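Local structure of putative polyprenyl synthetase (Streptomyces coelicolor, 3NF2) at residues T6-R11 against A62-E67; G142-R147 against G195-G200; E174-M179 against K249-V254; V254-A259 against E296-R301. The protein is probably an isoprenyl diphosphate synthase, a magnesium-dependent prenyltransferase that elongates polyprenyl chains. One frame throughout, in Å; residues are numbered along the deposited sequence.

How the contacts relate
Contacts 1 and 2 form one cluster of this mainly helical chain and contacts 3 and 4 another. In the first, centres lie about 17 Å apart and a probable hydrogen bond, Ser65 OG to Ala196 N at 3.0 Å, joins them. In the second, centres are about 11 Å apart, and Val254 on helix 251-259 belongs to both. Helix 173-198 spans the gap: contact 3 uses its start and contact 2 its end, with centres about 31 Å apart. Contact 3 adjoins Asp225, in the sequence that probably corresponds to the family's second aspartate-rich motif, which binds magnesium in relatives. The sulfate of contact 4 is bound by Arg301; contact 1 lies on the opposite side of the chain's centre.

Contact 1: T6-R11 against A62-E67; sequences TALLER and AVLSAE
Arg11 and Glu67 carry the polar half of this contact, meeting tip to tip in a two-pronged salt bridge. The guanidinium presents its end: NH1 of Arg11 gives a hydrogen bond of 2.8 Å to OE2 of Glu67, and NH2 gives a nearly straight one of 2.6 Å to OE1. Both oxygens lie close to the guanidinium plane; each is approached from above the carboxylate plane, and the two flat groups are turned 59° from each other. CG of Arg11, anti to the backbone N (chi1 -172°), starts the chain toward helix 57-67.

The apolar half lies alongside. Leu8 and Leu64 cross at about a right angle, with CD2 of Leu8 resting 3.8 Å from CD1 of Leu64. The same CD1 comes within 3.9 Å of Arg11 NH1, at the edge of the guanidinium. On another part of the arginine stem, CD of Arg11 slides past Val63 CG2 at 4.1 Å.

These side chains link the start of helix 5-25 to the C-terminal part of helix 57-67, a near-perpendicular helix packing in the mainly helical isoprenoid synthase fold, with local axes 99° apart and 10.7 Å at closest approach. Helix 326-339 packs on both leucines through Arg331, and Pro73 touches Arg11 and Val63.

Arg331 also brings a second positive charge close to Arg11, with a long, weak ion pair to Glu67. The carboxylate therefore probably offsets two neighbouring charges, and the apolar groups bordering the arginine, Leu64 CD1 at NH1 and Val63 CG2 at CD, are likely to strengthen its pairing with Glu67.

Contact 2: G142-R147 against G195-G200; sequences GRATRR and GAVLGG
Arg143 lies against Val197 from its first side-chain carbon onward. Its CB packs 3.7 Å from CG1 of Val197; CG and CD then carry the chain past the valine, and a bend at chi3 (30°) brings NE back to 4.2 Å from that same CG1. At the tip, NH2 lies 3.6 Å from the carbonyl O of Val197, too far for a hydrogen bond, while the carbonyl carbon of Gly200 sits at the guanidinium edge.

Val197 is flanked by Arg143 and Arg147. With CG1 anti to the backbone N (chi1 176°), that methyl presses 3.5 Å from the backbone N of Ala144. Its other methyl, CG2, meets Arg147 NE at 4.2 Å, the two side chains crossing obliquely. Ala144 CB touches two neighbours, 4.0 Å from Val197 CG1 and 3.8 Å from Leu198 CD2.

The contact pins the end of helix 173-198 to the early part of helix 139-165 in the mainly helical prenyltransferase fold. Helix 173-198 closes in a Schellman motif, with Gly200 at positive phi as its C-prime residue. Thr145 and Arg146, on the same turn as Ala144, pack against Leu134 of the second subunit.

Arg147 finds its strong partners elsewhere: it forms salt bridges to Asp207 and Glu210 through NH1, and to Glu203 through NH2. Its NE, buried here, has no polar partner in the model. Cohesion between the two segments thus rests on methyl packing, while helix 203-230 supplies the acids that anchor Arg147.

Contact 3: E174-M179 against K249-V254; sequences EECLEM and KSLPVV
Cys176 faces Leu251 where helix 173-198 packs against the start of helix 251-259, within the mainly helical isoprenoid synthase fold. The tight part gathers round the sulfur. Cys176 holds SG anti to its backbone N (chi1 -168°), and the atom reaches across to touch Leu251 CD2 at 3.8 Å. The carbonyl O of Lys249 approaches SG to 3.6 Å as a close packing contact, and Val254 CG2 stands 4.2 Å away on the next helical turn. The sulfur is therefore buried between a loop carbonyl and two aliphatic side chains.

The looser part lies at Leu177, which is partly exposed. Its side chain crosses that of Leu251 at about a right angle, and its CD2 lies 4.1 Å from both methyls of Leu251. Glu307 of helix 300-319 adjoins Leu177 there. The side chain of Lys249 turns out of the contact, while its carbonyl O belongs to the tight part.

An alanine in place of Leu251 would probably open a gap beside the sulfur of Cys176 and leave CD2 of Leu177 without its packing partner. Trp303 and Thr304 of helix 300-319 also pack on Leu251.

Ser250 occupies the N-cap position, although its side chain makes no capping bond. Instead, Asp225 of helix 203-230 accepts a hydrogen bond from the first turn; it lies in the sequence that probably corresponds to the family's second aspartate-rich motif. The bond runs from the backbone N of Leu251 to OD2 of Asp225.

Contact 4: V254-A259 against E296-R301; sequences VAALAA and EEAGGR. With SO4 (sulfate ion), chain F.
NH1 of Arg301 is gripped from two directions. It gives a nearly straight hydrogen bond of 2.9 Å to O3 of the sulfate and a salt-bridge bond of 3.1 Å to OE1 of Glu296, which it meets from above the carboxylate plane. NH2 of Arg301 adds a bond of 2.7 Å to sulfate O1, so the anion, probably from the crystallisation liquor, is held at the guanidinium edge. CG anti to the backbone N (chi1 -177°) starts a chain extended to NE, which carries the guanidinium away from helix 251-259 to the sulfate, and Trp230 adds a cation-pi contact. A leucine in place of Arg301 would probably leave Glu296 without its charged mate and the sulfate without both bonds.

Helix 285-297 ends in a Schellman motif, with Gly299 at positive phi and its N bonded to Glu296 O, before helix 300-319 begins. This turn packs on helix 251-259 through small residues. CB of Ala298 lies 3.8 Å from CB of Ala256, and the carbonyl O of Ala298 is 3.4 Å from CB of Ala259. Gly300 brings its CA within 4.0 Å of the backbone N of Ala256; a CB there would lie only 3.2 Å from CB of Ala256.

Contact 1: T6-R11 against A62-E67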
loop_
_atom_site.group_PDB
_atom_site.type_symbol
_atom_site.label_atom_id
_atom_site.label_comp_id
_atom_site.label_asym_id
_atom_site.label_seq_id
_atom_site.Cartn_x
_atom_site.Cartn_y
_atom_site.Cartn_z
ATOM N N THR A 6 1.856 17.084 -28.850
ATOM C CA THR A 6 2.827 17.300 -27.774
ATOM C C THR A 6 2.458 18.492 -26.879
ATOM O O THR A 6 3.035 18.666 -25.802
ATOM C CB THR A 6 4.265 17.474 -28.322
ATOM O OG1 THR A 6 4.226 18.230 -29.537
ATOM C CG2 THR A 6 4.912 16.115 -28.594
ATOM N N ALA A 7 1.496 19.297 -27.330
ATOM C CA ALA A 7 0.972 20.411 -26.544
ATOM C C ALA A 7 0.147 19.916 -25.359
ATOM O O ALA A 7 0.187 20.509 -24.281
ATOM C CB ALA A 7 0.141 21.339 -27.419
ATOM N N LEU A 8 -0.597 18.833 -25.570
ATOM C CA LEU A 8 -1.406 18.225 -24.513
ATOM C C LEU A 8 -0.553 17.506 -23.466
ATOM O O LEU A 8 -0.854 17.569 -22.273
ATOM C CB LEU A 8 -2.435 17.252 -25.096
ATOM C CG LEU A 8 -3.576 17.802 -25.950
ATOM C CD1 LEU A 8 -4.423 16.652 -26.458
ATOM C CD2 LEU A 8 -4.425 18.799 -25.172
ATOM N N LEU A 9 0.496 16.818 -23.924
ATOM C CA LEU A 9 1.427 16.122 -23.033
ATOM C C LEU A 9 2.190 17.107 -22.146
ATOM O O LEU A 9 2.412 16.836 -20.965
ATOM C CB LEU A 9 2.409 15.249 -23.828
ATOM C CG LEU A 9 1.882 14.107 -24.706
ATOM C CD1 LEU A 9 3.046 13.386 -25.370
ATOM C CD2 LEU A 9 1.020 13.116 -23.926
ATOM N N GLU A 10 2.576 18.241 -22.735
ATOM C CA GLU A 10 3.142 19.379 -22.016
ATOM C C GLU A 10 2.145 19.936 -20.996
ATOM O O GLU A 10 2.492 20.152 -19.833
ATOM C CB GLU A 10 3.549 20.472 -23.019
ATOM C CG GLU A 10 3.793 21.869 -22.429
ATOM C CD GLU A 10 5.226 22.094 -21.955
ATOM O OE1 GLU A 10 5.806 21.202 -21.292
ATOM O OE2 GLU A 10 5.769 23.185 -22.241
ATOM N N ARG A 11 0.908 20.144 -21.446
ATOM C CA ARG A 11 -0.184 20.646 -20.612
ATOM C C ARG A 11 -0.398 19.812 -19.344
ATOM O O ARG A 11 -0.561 20.370 -18.259
ATOM C CB ARG A 11 -1.476 20.698 -21.433
ATOM C CG ARG A 11 -2.658 21.365 -20.768
ATOM C CD ARG A 11 -3.931 20.704 -21.249
ATOM N NE ARG A 11 -5.043 21.644 -21.325
ATOM C CZ ARG A 11 -6.289 21.312 -21.651
ATOM N NH1 ARG A 11 -6.601 20.050 -21.928
ATOM N NH2 ARG A 11 -7.227 22.249 -21.699
ATOM N N ALA A 62 -6.067 12.797 -17.780
ATOM C CA ALA A 62 -6.901 13.188 -16.636
ATOM C C ALA A 62 -7.402 14.630 -16.695
ATOM O O ALA A 62 -8.535 14.903 -16.289
ATOM C CB ALA A 62 -6.177 12.927 -15.328
ATOM N N VAL A 63 -6.565 15.541 -17.194
ATOM C CA VAL A 63 -6.992 16.936 -17.350
ATOM C C VAL A 63 -7.988 17.054 -18.499
ATOM O O VAL A 63 -8.965 17.795 -18.388
ATOM C CB VAL A 63 -5.813 17.972 -17.451
ATOM C CG1 VAL A 63 -4.998 17.989 -16.163
ATOM C CG2 VAL A 63 -4.901 17.717 -18.641
ATOM N N LEU A 64 -7.758 16.286 -19.569
ATOM C CA LEU A 64 -8.721 16.133 -20.662
ATOM C C LEU A 64 -10.069 15.593 -20.185
ATOM O O LEU A 64 -11.119 16.061 -20.622
ATOM C CB LEU A 64 -8.172 15.198 -21.742
ATOM C CG LEU A 64 -7.789 15.744 -23.113
ATOM C CD1 LEU A 64 -6.397 16.345 -23.101
ATOM C CD2 LEU A 64 -7.860 14.613 -24.116
ATOM N N SER A 65 -10.020 14.609 -19.288
ATOM C CA SER A 65 -11.212 13.961 -18.752
ATOM C C SER A 65 -12.163 14.952 -18.088
ATOM O O SER A 65 -13.375 14.809 -18.195
ATOM C CB SER A 65 -10.820 12.870 -17.754
ATOM O OG SER A 65 -11.942 12.083 -17.385
ATOM N N ALA A 66 -11.600 15.954 -17.413
ATOM C CA ALA A 66 -12.382 16.990 -16.746
ATOM C C ALA A 66 -13.155 17.866 -17.736
ATOM O O ALA A 66 -14.310 18.233 -17.481
ATOM C CB ALA A 66 -11.480 17.835 -15.846
ATOM N N GLU A 67 -12.526 18.160 -18.872
ATOM C CA GLU A 67 -13.131 18.979 -19.936
ATOM C C GLU A 67 -14.384 18.394 -20.587
ATOM O O GLU A 67 -15.173 19.137 -21.166
ATOM C CB GLU A 67 -12.104 19.272 -21.021
ATOM C CG GLU A 67 -10.955 20.124 -20.551
ATOM C CD GLU A 67 -9.900 20.283 -21.608
ATOM O OE1 GLU A 67 -9.691 21.424 -22.065
ATOM O OE2 GLU A 67 -9.285 19.271 -21.993
#

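Contact 2: G142-R147 against G195-G200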
loop_
_atom_site.group_PDB
_atom_site.type_symbol
_atom_site.label_atom_id
_atom_site.label_comp_id
_atom_site.label_asym_id
_atom_site.label_seq_id
_atom_site.Cartn_x
_atom_site.Cartn_y
_atom_site.Cartn_z
ATOM N N GLY A 142 -15.213 11.286 -3.640
ATOM C CA GLY A 142 -15.413 9.953 -3.090
ATOM C C GLY A 142 -15.561 8.950 -4.217
ATOM O O GLY A 142 -15.025 7.828 -4.163
ATOM N N ARG A 143 -16.279 9.372 -5.252
ATOM C CA ARG A 143 -16.496 8.545 -6.430
ATOM C C ARG A 143 -15.209 8.386 -7.240
ATOM O O ARG A 143 -14.944 7.322 -7.796
ATOM C CB ARG A 143 -17.627 9.131 -7.280
ATOM C CG ARG A 143 -19.023 8.660 -6.865
ATOM C CD ARG A 143 -20.106 9.647 -7.292
ATOM N NE ARG A 143 -19.738 10.373 -8.505
ATOM C CZ ARG A 143 -20.261 11.541 -8.883
ATOM N NH1 ARG A 143 -21.199 12.143 -8.143
ATOM N NH2 ARG A 143 -19.836 12.115 -10.009
ATOM N N ALA A 144 -14.408 9.442 -7.284
ATOM C CA ALA A 144 -13.113 9.414 -7.951
ATOM C C ALA A 144 -12.125 8.481 -7.239
ATOM O O ALA A 144 -11.338 7.805 -7.904
ATOM C CB ALA A 144 -12.543 10.816 -8.057
ATOM N N THR A 145 -12.182 8.442 -5.903
ATOM C CA THR A 145 -11.357 7.524 -5.103
ATOM C C THR A 145 -11.780 6.067 -5.332
ATOM O O THR A 145 -10.937 5.171 -5.339
ATOM C CB THR A 145 -11.384 7.866 -3.582
ATOM O OG1 THR A 145 -11.246 9.277 -3.394
ATOM C CG2 THR A 145 -10.244 7.161 -2.824
ATOM N N ARG A 146 -13.081 5.854 -5.534
ATOM C CA ARG A 146 -13.657 4.544 -5.870
ATOM C C ARG A 146 -13.045 3.988 -7.159
ATOM O O ARG A 146 -12.727 2.801 -7.244
ATOM C CB ARG A 146 -15.178 4.682 -6.019
ATOM C CG ARG A 146 -15.930 3.468 -6.548
ATOM C CD ARG A 146 -16.743 2.817 -5.458
ATOM N NE ARG A 146 -17.272 1.515 -5.859
ATOM C CZ ARG A 146 -18.534 1.282 -6.218
ATOM N NH1 ARG A 146 -19.420 2.272 -6.239
ATOM N NH2 ARG A 146 -18.908 0.053 -6.557
ATOM N N ARG A 147 -12.873 4.869 -8.143
ATOM C CA ARG A 147 -12.286 4.528 -9.432
ATOM C C ARG A 147 -10.802 4.242 -9.294
ATOM O O ARG A 147 -10.269 3.381 -9.988
ATOM C CB ARG A 147 -12.460 5.681 -10.428
ATOM C CG ARG A 147 -13.889 6.142 -10.653
ATOM C CD ARG A 147 -14.599 5.290 -11.661
ATOM N NE ARG A 147 -16.031 5.559 -11.673
ATOM C CZ ARG A 147 -16.864 5.122 -12.611
ATOM N NH1 ARG A 147 -16.400 4.403 -13.626
ATOM N NH2 ARG A 147 -18.157 5.412 -12.537
ATOM N N GLY A 195 -10.921 12.719 -14.135
ATOM C CA GLY A 195 -11.212 14.147 -14.277
ATOM C C GLY A 195 -12.700 14.413 -14.445
ATOM O O GLY A 195 -13.231 15.352 -13.859
ATOM N N ALA A 196 -13.361 13.563 -15.230
ATOM C CA ALA A 196 -14.789 13.668 -15.513
ATOM C C ALA A 196 -15.627 13.437 -14.274
ATOM O O ALA A 196 -16.596 14.163 -14.032
ATOM C CB ALA A 196 -15.183 12.681 -16.598
ATOM N N VAL A 197 -15.253 12.417 -13.502
ATOM C CA VAL A 197 -15.887 12.121 -12.221
ATOM C C VAL A 197 -15.733 13.307 -11.259
ATOM O O VAL A 197 -16.669 13.637 -10.525
ATOM C CB VAL A 197 -15.338 10.812 -11.600
ATOM C CG1 VAL A 197 -15.929 10.564 -10.229
ATOM C CG2 VAL A 197 -15.678 9.626 -12.487
ATOM N N LEU A 198 -14.567 13.960 -11.305
ATOM C CA LEU A 198 -14.298 15.151 -10.491
ATOM C C LEU A 198 -15.105 16.370 -10.956
ATOM O O LEU A 198 -15.393 17.272 -10.165
ATOM C CB LEU A 198 -12.794 15.471 -10.469
ATOM C CG LEU A 198 -11.885 14.561 -9.626
ATOM C CD1 LEU A 198 -10.399 14.876 -9.831
ATOM C CD2 LEU A 198 -12.244 14.622 -8.139
ATOM N N GLY A 199 -15.471 16.378 -12.238
ATOM C CA GLY A 199 -16.294 17.438 -12.824
ATOM C C GLY A 199 -17.795 17.177 -12.791
ATOM O O GLY A 199 -18.562 17.922 -13.396
ATOM N N GLY A 200 -18.211 16.112 -12.106
ATOM C CA GLY A 200 -19.634 15.828 -11.875
ATOM C C GLY A 200 -20.359 14.820 -12.764
ATOM O O GLY A 200 -21.563 14.608 -12.581
#

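Contact 3: E174-M179 against K249-V254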
loop_
_atom_site.group_PDB
_atom_site.type_symbol
_atom_site.label_atom_id
_atom_site.label_comp_id
_atom_site.label_asym_id
_atom_site.label_seq_id
_atom_site.Cartn_x
_atom_site.Cartn_y
_atom_site.Cartn_z
ATOM N N GLU A 174 -4.748 -15.514 -23.671
ATOM C CA GLU A 174 -5.785 -14.998 -22.778
ATOM C C GLU A 174 -5.223 -14.528 -21.431
ATOM O O GLU A 174 -5.594 -13.461 -20.937
ATOM C CB GLU A 174 -6.864 -16.057 -22.561
ATOM C CG GLU A 174 -8.288 -15.510 -22.537
ATOM C CD GLU A 174 -8.872 -15.312 -23.937
ATOM O OE1 GLU A 174 -8.536 -14.301 -24.600
ATOM O OE2 GLU A 174 -9.683 -16.168 -24.367
ATOM N N GLU A 175 -4.300 -15.309 -20.871
ATOM C CA GLU A 175 -3.660 -14.982 -19.599
ATOM C C GLU A 175 -2.817 -13.718 -19.704
ATOM O O GLU A 175 -2.762 -12.914 -18.766
ATOM C CB GLU A 175 -2.782 -16.142 -19.135
ATOM C CG GLU A 175 -3.546 -17.305 -18.520
ATOM C CD GLU A 175 -2.688 -18.552 -18.330
ATOM O OE1 GLU A 175 -1.595 -18.649 -18.928
ATOM O OE2 GLU A 175 -3.115 -19.447 -17.580
ATOM N N CYS A 176 -2.157 -13.557 -20.847
ATOM C CA CYS A 176 -1.328 -12.390 -21.093
ATOM C C CYS A 176 -2.194 -11.137 -21.235
ATOM O O CYS A 176 -1.844 -10.079 -20.714
ATOM C CB CYS A 176 -0.490 -12.600 -22.346
ATOM S SG CYS A 176 0.809 -11.397 -22.580
ATOM N N LEU A 177 -3.332 -11.284 -21.914
ATOM C CA LEU A 177 -4.247 -10.181 -22.168
ATOM C C LEU A 177 -4.837 -9.649 -20.887
ATOM O O LEU A 177 -4.825 -8.436 -20.666
ATOM C CB LEU A 177 -5.372 -10.595 -23.127
ATOM C CG LEU A 177 -5.031 -10.694 -24.618
ATOM C CD1 LEU A 177 -6.240 -11.172 -25.431
ATOM C CD2 LEU A 177 -4.496 -9.375 -25.167
ATOM N N GLU A 178 -5.341 -10.540 -20.033
ATOM C CA GLU A 178 -5.917 -10.075 -18.776
ATOM C C GLU A 178 -4.862 -9.499 -17.825
ATOM O O GLU A 178 -5.151 -8.556 -17.096
ATOM C CB GLU A 178 -6.824 -11.124 -18.108
ATOM C CG GLU A 178 -6.115 -12.258 -17.413
ATOM C CD GLU A 178 -6.930 -12.866 -16.272
ATOM O OE1 GLU A 178 -6.940 -14.111 -16.152
ATOM O OE2 GLU A 178 -7.557 -12.107 -15.497
ATOM N N MET A 179 -3.641 -10.036 -17.871
ATOM C CA MET A 179 -2.521 -9.470 -17.115
ATOM C C MET A 179 -2.174 -8.064 -17.601
ATOM O O MET A 179 -1.995 -7.140 -16.803
ATOM C CB MET A 179 -1.283 -10.377 -17.186
ATOM C CG MET A 179 -0.061 -9.825 -16.459
ATOM S SD MET A 179 1.230 -11.071 -16.162
ATOM C CE MET A 179 2.233 -10.859 -17.633
ATOM N N LYS A 249 7.433 -12.575 -21.101
ATOM C CA LYS A 249 6.448 -13.185 -21.922
ATOM C C LYS A 249 5.431 -12.175 -22.386
ATOM O O LYS A 249 4.315 -12.165 -21.945
ATOM C CB LYS A 249 5.841 -14.354 -21.199
ATOM C CG LYS A 249 6.857 -15.438 -20.969
ATOM C CD LYS A 249 6.282 -16.821 -21.179
ATOM C CE LYS A 249 7.347 -17.791 -21.578
ATOM N NZ LYS A 249 8.513 -17.635 -20.729
ATOM N N SER A 250 5.843 -11.333 -23.305
ATOM C CA SER A 250 5.004 -10.305 -23.881
ATOM C C SER A 250 4.149 -10.903 -24.928
ATOM O O SER A 250 4.325 -12.028 -25.285
ATOM C CB SER A 250 5.845 -9.219 -24.485
ATOM O OG SER A 250 6.933 -9.790 -25.133
ATOM N N LEU A 251 3.233 -10.120 -25.434
ATOM C CA LEU A 251 2.263 -10.614 -26.360
ATOM C C LEU A 251 2.871 -11.223 -27.603
ATOM O O LEU A 251 2.415 -12.234 -28.035
ATOM C CB LEU A 251 1.338 -9.500 -26.757
ATOM C CG LEU A 251 0.124 -9.396 -25.871
ATOM C CD1 LEU A 251 -0.682 -8.230 -26.248
ATOM C CD2 LEU A 251 -0.674 -10.614 -25.968
ATOM N N PRO A 252 3.892 -10.640 -28.192
ATOM C CA PRO A 252 4.433 -11.337 -29.370
ATOM C C PRO A 252 4.975 -12.736 -29.042
ATOM O O PRO A 252 4.700 -13.692 -29.781
ATOM C CB PRO A 252 5.573 -10.429 -29.848
ATOM C CG PRO A 252 5.408 -9.142 -29.157
ATOM C CD PRO A 252 4.584 -9.362 -27.935
ATOM N N VAL A 253 5.714 -12.839 -27.937
ATOM C CA VAL A 253 6.286 -14.108 -27.464
ATOM C C VAL A 253 5.191 -15.136 -27.268
ATOM O O VAL A 253 5.244 -16.242 -27.807
ATOM C CB VAL A 253 7.017 -13.918 -26.122
ATOM C CG1 VAL A 253 7.616 -15.235 -25.636
ATOM C CG2 VAL A 253 8.095 -12.874 -26.255
ATOM N N VAL A 254 4.183 -14.738 -26.505
ATOM C CA VAL A 254 3.059 -15.599 -26.171
ATOM C C VAL A 254 2.232 -16.003 -27.395
ATOM O O VAL A 254 1.901 -17.183 -27.563
ATOM C CB VAL A 254 2.189 -14.924 -25.103
ATOM C CG1 VAL A 254 0.943 -15.696 -24.879
ATOM C CG2 VAL A 254 2.973 -14.804 -23.789
#

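Contact 4: V254-A259 against E296-R301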
loop_
_atom_site.group_PDB
_atom_site.type_symbol
_atom_site.label_atom_id
_atom_site.label_comp_id
_atom_site.label_asym_id
_atom_site.label_seq_id
_atom_site.Cartn_x
_atom_site.Cartn_y
_atom_site.Cartn_z
ATOM N N VAL A 254 4.183 -14.738 -26.505
ATOM C CA VAL A 254 3.059 -15.599 -26.171
ATOM C C VAL A 254 2.232 -16.003 -27.395
ATOM O O VAL A 254 1.901 -17.183 -27.563
ATOM C CB VAL A 254 2.189 -14.924 -25.103
ATOM C CG1 VAL A 254 0.943 -15.696 -24.879
ATOM C CG2 VAL A 254 2.973 -14.804 -23.789
ATOM N N ALA A 255 1.916 -15.032 -28.255
ATOM C CA ALA A 255 1.166 -15.311 -29.489
ATOM C C ALA A 255 1.915 -16.288 -30.408
ATOM O O ALA A 255 1.304 -17.151 -31.027
ATOM C CB ALA A 255 0.841 -14.022 -30.228
ATOM N N ALA A 256 3.236 -16.147 -30.478
ATOM C CA ALA A 256 4.069 -17.074 -31.217
ATOM C C ALA A 256 3.988 -18.493 -30.637
ATOM O O ALA A 256 3.885 -19.451 -31.393
ATOM C CB ALA A 256 5.500 -16.589 -31.225
ATOM N N LEU A 257 4.014 -18.617 -29.305
ATOM C CA LEU A 257 3.957 -19.924 -28.637
ATOM C C LEU A 257 2.632 -20.632 -28.851
ATOM O O LEU A 257 2.599 -21.857 -29.009
ATOM C CB LEU A 257 4.239 -19.809 -27.136
ATOM C CG LEU A 257 5.667 -19.411 -26.755
ATOM C CD1 LEU A 257 5.777 -19.192 -25.256
ATOM C CD2 LEU A 257 6.674 -20.449 -27.225
ATOM N N ALA A 258 1.551 -19.859 -28.881
ATOM C CA ALA A 258 0.208 -20.414 -29.001
ATOM C C ALA A 258 -0.112 -20.848 -30.425
ATOM O O ALA A 258 -1.095 -21.566 -30.652
ATOM C CB ALA A 258 -0.831 -19.403 -28.511
ATOM N N ALA A 259 0.715 -20.407 -31.372
ATOM C CA ALA A 259 0.468 -20.632 -32.791
ATOM C C ALA A 259 0.506 -22.092 -33.239
ATOM O O ALA A 259 -0.369 -22.524 -33.970
ATOM C CB ALA A 259 1.425 -19.794 -33.647
ATOM N N GLU A 296 8.544 -13.746 -35.153
ATOM C CA GLU A 296 7.986 -13.235 -36.397
ATOM C C GLU A 296 7.491 -14.353 -37.338
ATOM O O GLU A 296 6.335 -14.305 -37.785
ATOM C CB GLU A 296 8.948 -12.264 -37.100
ATOM C CG GLU A 296 8.261 -11.493 -38.229
ATOM C CD GLU A 296 8.975 -10.220 -38.656
ATOM O OE1 GLU A 296 10.084 -9.930 -38.151
ATOM O OE2 GLU A 296 8.407 -9.501 -39.507
ATOM N N GLU A 297 8.325 -15.372 -37.591
ATOM C CA GLU A 297 7.886 -16.524 -38.408
ATOM C C GLU A 297 6.614 -17.192 -37.884
ATOM O O GLU A 297 5.728 -17.532 -38.673
ATOM C CB GLU A 297 8.992 -17.576 -38.625
ATOM C CG GLU A 297 8.585 -18.658 -39.663
ATOM C CD GLU A 297 9.622 -19.759 -39.896
ATOM O OE1 GLU A 297 9.218 -20.879 -40.282
ATOM O OE2 GLU A 297 10.832 -19.515 -39.724
ATOM N N ALA A 298 6.491 -17.333 -36.563
ATOM C CA ALA A 298 5.281 -17.939 -35.980
ATOM C C ALA A 298 4.057 -17.018 -35.999
ATOM O O ALA A 298 2.970 -17.405 -35.549
ATOM C CB ALA A 298 5.559 -18.438 -34.567
ATOM N N GLY A 299 4.231 -15.801 -36.513
ATOM C CA GLY A 299 3.132 -14.848 -36.609
ATOM C C GLY A 299 2.874 -14.067 -35.329
ATOM O O GLY A 299 1.775 -13.536 -35.139
ATOM N N GLY A 300 3.883 -13.999 -34.457
ATOM C CA GLY A 300 3.773 -13.282 -33.183
ATOM C C GLY A 300 3.717 -11.767 -33.322
ATOM O O GLY A 300 2.879 -11.113 -32.704
ATOM N N ARG A 301 4.612 -11.216 -34.136
ATOM C CA ARG A 301 4.677 -9.777 -34.375
ATOM C C ARG A 301 3.406 -9.250 -35.030
ATOM O O ARG A 301 2.790 -8.297 -34.538
ATOM C CB ARG A 301 5.861 -9.457 -35.273
ATOM C CG ARG A 301 6.067 -7.990 -35.520
ATOM C CD ARG A 301 7.290 -7.792 -36.360
ATOM N NE ARG A 301 7.795 -6.432 -36.276
ATOM C CZ ARG A 301 8.932 -6.035 -36.833
ATOM N NH1 ARG A 301 9.670 -6.906 -37.503
ATOM N NH2 ARG A 301 9.339 -4.781 -36.699
HETATM S S SO4 F . 12.501 -4.517 -38.625
HETATM O O1 SO4 F . 11.504 -3.738 -37.895
HETATM O O2 SO4 F . 13.798 -4.402 -37.960
HETATM O O3 SO4 F . 12.098 -5.920 -38.652
HETATM O O4 SO4 F . 12.599 -4.009 -39.992
#